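Local coordinates for thylakoid lumenal 15 kDa protein 1, chloroplastic (Arabidopsis thaliana, PDB 3N90) that is of unknown function but forms a right-handed quadrilateral beta helix of pentapeptide repeats in the chloroplast thylakoid lumen, at residues N85-T97 with T105-Q118. The protein carries 2 engineered substitutions. Residues are numbered along the deposited sequence; the frame is centred on the assembly and turned at random.
Engineered in segment 85-97: Met93 (natural residue Val), Met94 (natural residue Thr).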
# COMPACT_ATOMS: atom_id res chain seq x y z
N ASN A 85 4.34 9.31 -1.37
CA ASN A 85 3.33 10.08 -0.65
C ASN A 85 2.12 9.29 -0.14
O ASN A 85 1.10 9.88 0.23
CB ASN A 85 2.87 11.27 -1.51
CG ASN A 85 3.93 12.35 -1.62
OD1 ASN A 85 4.49 12.77 -0.61
ND2 ASN A 85 4.19 12.82 -2.83
N ALA A 86 2.23 7.97 -0.08
CA ALA A 86 1.14 7.15 0.38
C ALA A 86 1.07 7.27 1.90
O ALA A 86 2.11 7.31 2.59
CB ALA A 86 1.34 5.69 -0.06
N ASN A 87 -0.14 7.35 2.42
CA ASN A 87 -0.33 7.38 3.86
C ASN A 87 -0.65 5.98 4.41
O ASN A 87 -1.75 5.44 4.22
CB ASN A 87 -1.36 8.45 4.31
CG ASN A 87 -1.46 8.57 5.82
OD1 ASN A 87 -0.74 7.89 6.56
ND2 ASN A 87 -2.35 9.44 6.30
N LEU A 88 0.34 5.34 5.05
CA LEU A 88 0.08 4.03 5.66
C LEU A 88 -0.16 4.07 7.16
O LEU A 88 -0.01 3.06 7.84
CB LEU A 88 1.21 3.00 5.31
CG LEU A 88 1.36 2.74 3.80
CD1 LEU A 88 2.38 3.69 3.18
CD2 LEU A 88 1.82 1.33 3.55
N GLU A 89 -0.55 5.23 7.69
CA GLU A 89 -0.72 5.33 9.13
C GLU A 89 -1.55 4.17 9.69
O GLU A 89 -2.71 3.94 9.27
CB GLU A 89 -1.28 6.71 9.48
CG GLU A 89 -1.76 6.93 10.89
CD GLU A 89 -2.88 8.00 10.87
OE1 GLU A 89 -2.76 9.02 10.13
OE2 GLU A 89 -3.89 7.80 11.58
N GLY A 90 -0.97 3.39 10.60
CA GLY A 90 -1.67 2.31 11.27
C GLY A 90 -2.01 1.07 10.44
O GLY A 90 -2.81 0.22 10.85
N ALA A 91 -1.41 1.00 9.26
CA ALA A 91 -1.51 -0.22 8.46
C ALA A 91 -0.78 -1.39 9.12
O ALA A 91 -0.01 -1.20 10.09
CB ALA A 91 -0.97 0.02 7.02
N THR A 92 -1.02 -2.60 8.62
CA THR A 92 -0.27 -3.79 9.08
C THR A 92 0.44 -4.46 7.92
O THR A 92 -0.04 -4.37 6.80
CB THR A 92 -1.18 -4.80 9.80
OG1 THR A 92 -2.40 -4.95 9.09
CG2 THR A 92 -1.51 -4.27 11.18
N MET A 93 1.59 -5.09 8.21
CA MET A 93 2.35 -5.79 7.19
C MET A 93 3.11 -6.95 7.84
O MET A 93 4.33 -6.99 7.82
CB MET A 93 3.25 -4.84 6.32
CG MET A 93 4.09 -3.80 7.10
SD MET A 93 4.77 -2.48 6.00
CE MET A 93 3.29 -1.53 5.64
N MET A 94 2.34 -7.89 8.40
CA MET A 94 2.90 -9.09 9.04
C MET A 94 3.47 -10.16 8.11
O MET A 94 3.07 -10.29 6.93
CB MET A 94 1.86 -9.77 9.92
CG MET A 94 1.49 -8.96 11.13
SD MET A 94 0.14 -9.78 12.01
CE MET A 94 -1.28 -8.86 11.41
N GLY A 95 4.40 -10.92 8.67
CA GLY A 95 4.99 -12.06 7.97
C GLY A 95 5.84 -11.69 6.77
O GLY A 95 6.42 -10.62 6.70
N ASN A 96 5.89 -12.64 5.85
CA ASN A 96 6.68 -12.64 4.63
C ASN A 96 6.20 -11.67 3.56
O ASN A 96 5.96 -12.07 2.42
CB ASN A 96 6.56 -14.04 4.03
CG ASN A 96 5.08 -14.48 3.90
OD1 ASN A 96 4.49 -14.93 4.88
ND2 ASN A 96 4.47 -14.30 2.71
N THR A 97 6.05 -10.41 3.93
CA THR A 97 5.68 -9.35 2.98
C THR A 97 6.99 -8.89 2.37
O THR A 97 7.99 -8.73 3.10
CB THR A 97 5.01 -8.17 3.73
OG1 THR A 97 4.02 -8.68 4.64
CG2 THR A 97 4.35 -7.20 2.76
N THR A 105 9.32 7.08 -1.10
CA THR A 105 9.64 8.50 -0.91
C THR A 105 8.39 9.19 -0.43
O THR A 105 7.39 9.24 -1.16
CB THR A 105 10.07 9.18 -2.23
OG1 THR A 105 11.21 8.52 -2.77
CG2 THR A 105 10.42 10.68 -1.99
N GLY A 106 8.43 9.71 0.79
CA GLY A 106 7.31 10.45 1.38
C GLY A 106 6.17 9.57 1.86
O GLY A 106 5.12 10.05 2.25
N ALA A 107 6.38 8.25 1.89
CA ALA A 107 5.38 7.37 2.51
C ALA A 107 5.28 7.56 4.03
O ALA A 107 6.27 7.81 4.72
CB ALA A 107 5.69 5.90 2.17
N ASP A 108 4.09 7.42 4.59
CA ASP A 108 3.95 7.56 6.02
C ASP A 108 3.66 6.23 6.73
O ASP A 108 2.56 5.68 6.63
CB ASP A 108 2.91 8.66 6.34
CG ASP A 108 2.91 9.08 7.79
OD1 ASP A 108 3.14 8.23 8.67
OD2 ASP A 108 2.61 10.28 8.05
N PHE A 109 4.65 5.72 7.49
CA PHE A 109 4.54 4.45 8.17
C PHE A 109 4.25 4.54 9.69
O PHE A 109 4.57 3.63 10.43
CB PHE A 109 5.83 3.62 7.93
CG PHE A 109 6.01 3.12 6.51
CD1 PHE A 109 5.52 1.87 6.16
CD2 PHE A 109 6.73 3.85 5.57
CE1 PHE A 109 5.70 1.35 4.85
CE2 PHE A 109 6.92 3.37 4.26
CZ PHE A 109 6.40 2.11 3.89
N THR A 110 3.62 5.63 10.15
CA THR A 110 3.19 5.72 11.58
C THR A 110 2.42 4.56 12.13
O THR A 110 1.41 4.11 11.56
CB THR A 110 2.29 6.95 11.82
OG1 THR A 110 3.05 8.12 11.62
CG2 THR A 110 1.70 6.93 13.25
N ASP A 111 2.87 4.10 13.30
CA ASP A 111 2.24 2.99 14.01
C ASP A 111 2.11 1.75 13.14
O ASP A 111 1.28 0.88 13.42
CB ASP A 111 0.84 3.35 14.53
CG ASP A 111 0.87 4.16 15.78
OD1 ASP A 111 1.94 4.29 16.42
OD2 ASP A 111 -0.22 4.66 16.11
N VAL A 112 2.92 1.65 12.10
CA VAL A 112 2.97 0.39 11.38
C VAL A 112 3.97 -0.44 12.17
O VAL A 112 5.16 -0.05 12.24
CB VAL A 112 3.43 0.58 9.91
CG1 VAL A 112 3.69 -0.79 9.24
CG2 VAL A 112 2.39 1.40 9.15
N PRO A 113 3.49 -1.54 12.77
CA PRO A 113 4.41 -2.41 13.50
C PRO A 113 5.37 -3.05 12.47
O PRO A 113 4.94 -3.46 11.40
CB PRO A 113 3.48 -3.48 14.11
CG PRO A 113 2.09 -2.87 14.04
CD PRO A 113 2.11 -2.05 12.80
N LEU A 114 6.65 -3.07 12.78
CA LEU A 114 7.60 -3.69 11.87
C LEU A 114 8.55 -4.57 12.67
O LEU A 114 8.91 -4.23 13.80
CB LEU A 114 8.42 -2.64 11.11
CG LEU A 114 7.72 -1.77 10.05
CD1 LEU A 114 8.69 -0.67 9.53
CD2 LEU A 114 7.18 -2.61 8.93
N ARG A 115 8.93 -5.69 12.09
CA ARG A 115 10.08 -6.43 12.59
C ARG A 115 11.36 -5.66 12.28
O ARG A 115 11.43 -4.89 11.30
CB ARG A 115 10.14 -7.81 11.93
CG ARG A 115 8.89 -8.67 12.11
CD ARG A 115 9.12 -10.06 11.55
NE ARG A 115 9.72 -10.00 10.21
CZ ARG A 115 9.01 -9.98 9.09
NH1 ARG A 115 7.68 -10.01 9.15
NH2 ARG A 115 9.62 -9.94 7.90
N ASP A 116 12.36 -5.87 13.13
CA ASP A 116 13.71 -5.37 12.86
C ASP A 116 14.13 -5.49 11.39
O ASP A 116 14.54 -4.49 10.79
CB ASP A 116 14.73 -6.07 13.77
CG ASP A 116 14.56 -5.69 15.24
OD1 ASP A 116 13.82 -4.71 15.54
OD2 ASP A 116 15.18 -6.37 16.10
N ASP A 117 14.01 -6.68 10.79
CA ASP A 117 14.44 -6.88 9.41
C ASP A 117 13.69 -6.04 8.37
O ASP A 117 14.28 -5.59 7.40
CB ASP A 117 14.44 -8.37 9.01
CG ASP A 117 13.04 -8.98 8.93
OD1 ASP A 117 12.57 -9.23 7.78
OD2 ASP A 117 12.44 -9.25 10.00
N GLN A 118 12.37 -5.86 8.58
CA GLN A 118 11.55 -5.00 7.72
C GLN A 118 11.97 -3.54 7.88
O GLN A 118 12.11 -2.81 6.88
CB GLN A 118 10.07 -5.13 8.07
CG GLN A 118 9.50 -6.51 7.92
CD GLN A 118 8.07 -6.59 8.38
OE1 GLN A 118 7.72 -6.20 9.50
NE2 GLN A 118 7.21 -7.10 7.49
O HOH W 1 2.78 -4.97 10.54
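The Phe109 ring has Leu88 CD1 over one face and the methyl of Met93, an engineered residue, at its edge and in its plane, Met93 CE lying 3.8 Å from Phe109 CE1. The sulfur belongs to the same edge-on Met-aromatic contact: SD is 77° off the ring normal. With chi1 at 47°, Met93 CG sits between the backbone N and the carbonyl carbon, beside Val112 CG1; the bend at chi3 then turns CE to the Phe109 edge and the same Val112 methyl. The Arg115 guanidinium carries Gln118 CD on one face and takes Gly95 O and Asp117 OD1 at its edge. Arg115 NH1 donates to Gly95 O at 2.8 Å from above the carbonyl plane, while Thr97 N approaches that oxygen from the opposite face; NE and NH2 hold the Asp117 carboxylate side-on.

Gly90 N to Thr110 O (2.7 Å) and Asp108 N to Ala86 O (2.8 Å) join successive coils of the right-handed quadrilateral beta helix of pentapeptide repeats. Equivalent type II turns, Leu88 to Ala91 and Phe109 to Val112, stack in register, the CA atoms of Leu88 and Phe109 5.1 Å apart. Both coils repeat an Asx turn: Asn87 OD1 accepts Glu89 N, as Asp108 OD1 accepts Thr110 N. In the Asp108 turn OD1 also takes Thr110 OG1, while OD2 is bonded by Thr133 and Asn135 of the C-terminal region.

Where helix 116-125 begins, Gln118 bridges the coils: OE1 receives Arg115 N on an in-plane lone pair, and Gln118 NE2 donates to Met93 O at 2.9 Å, almost straight (166°).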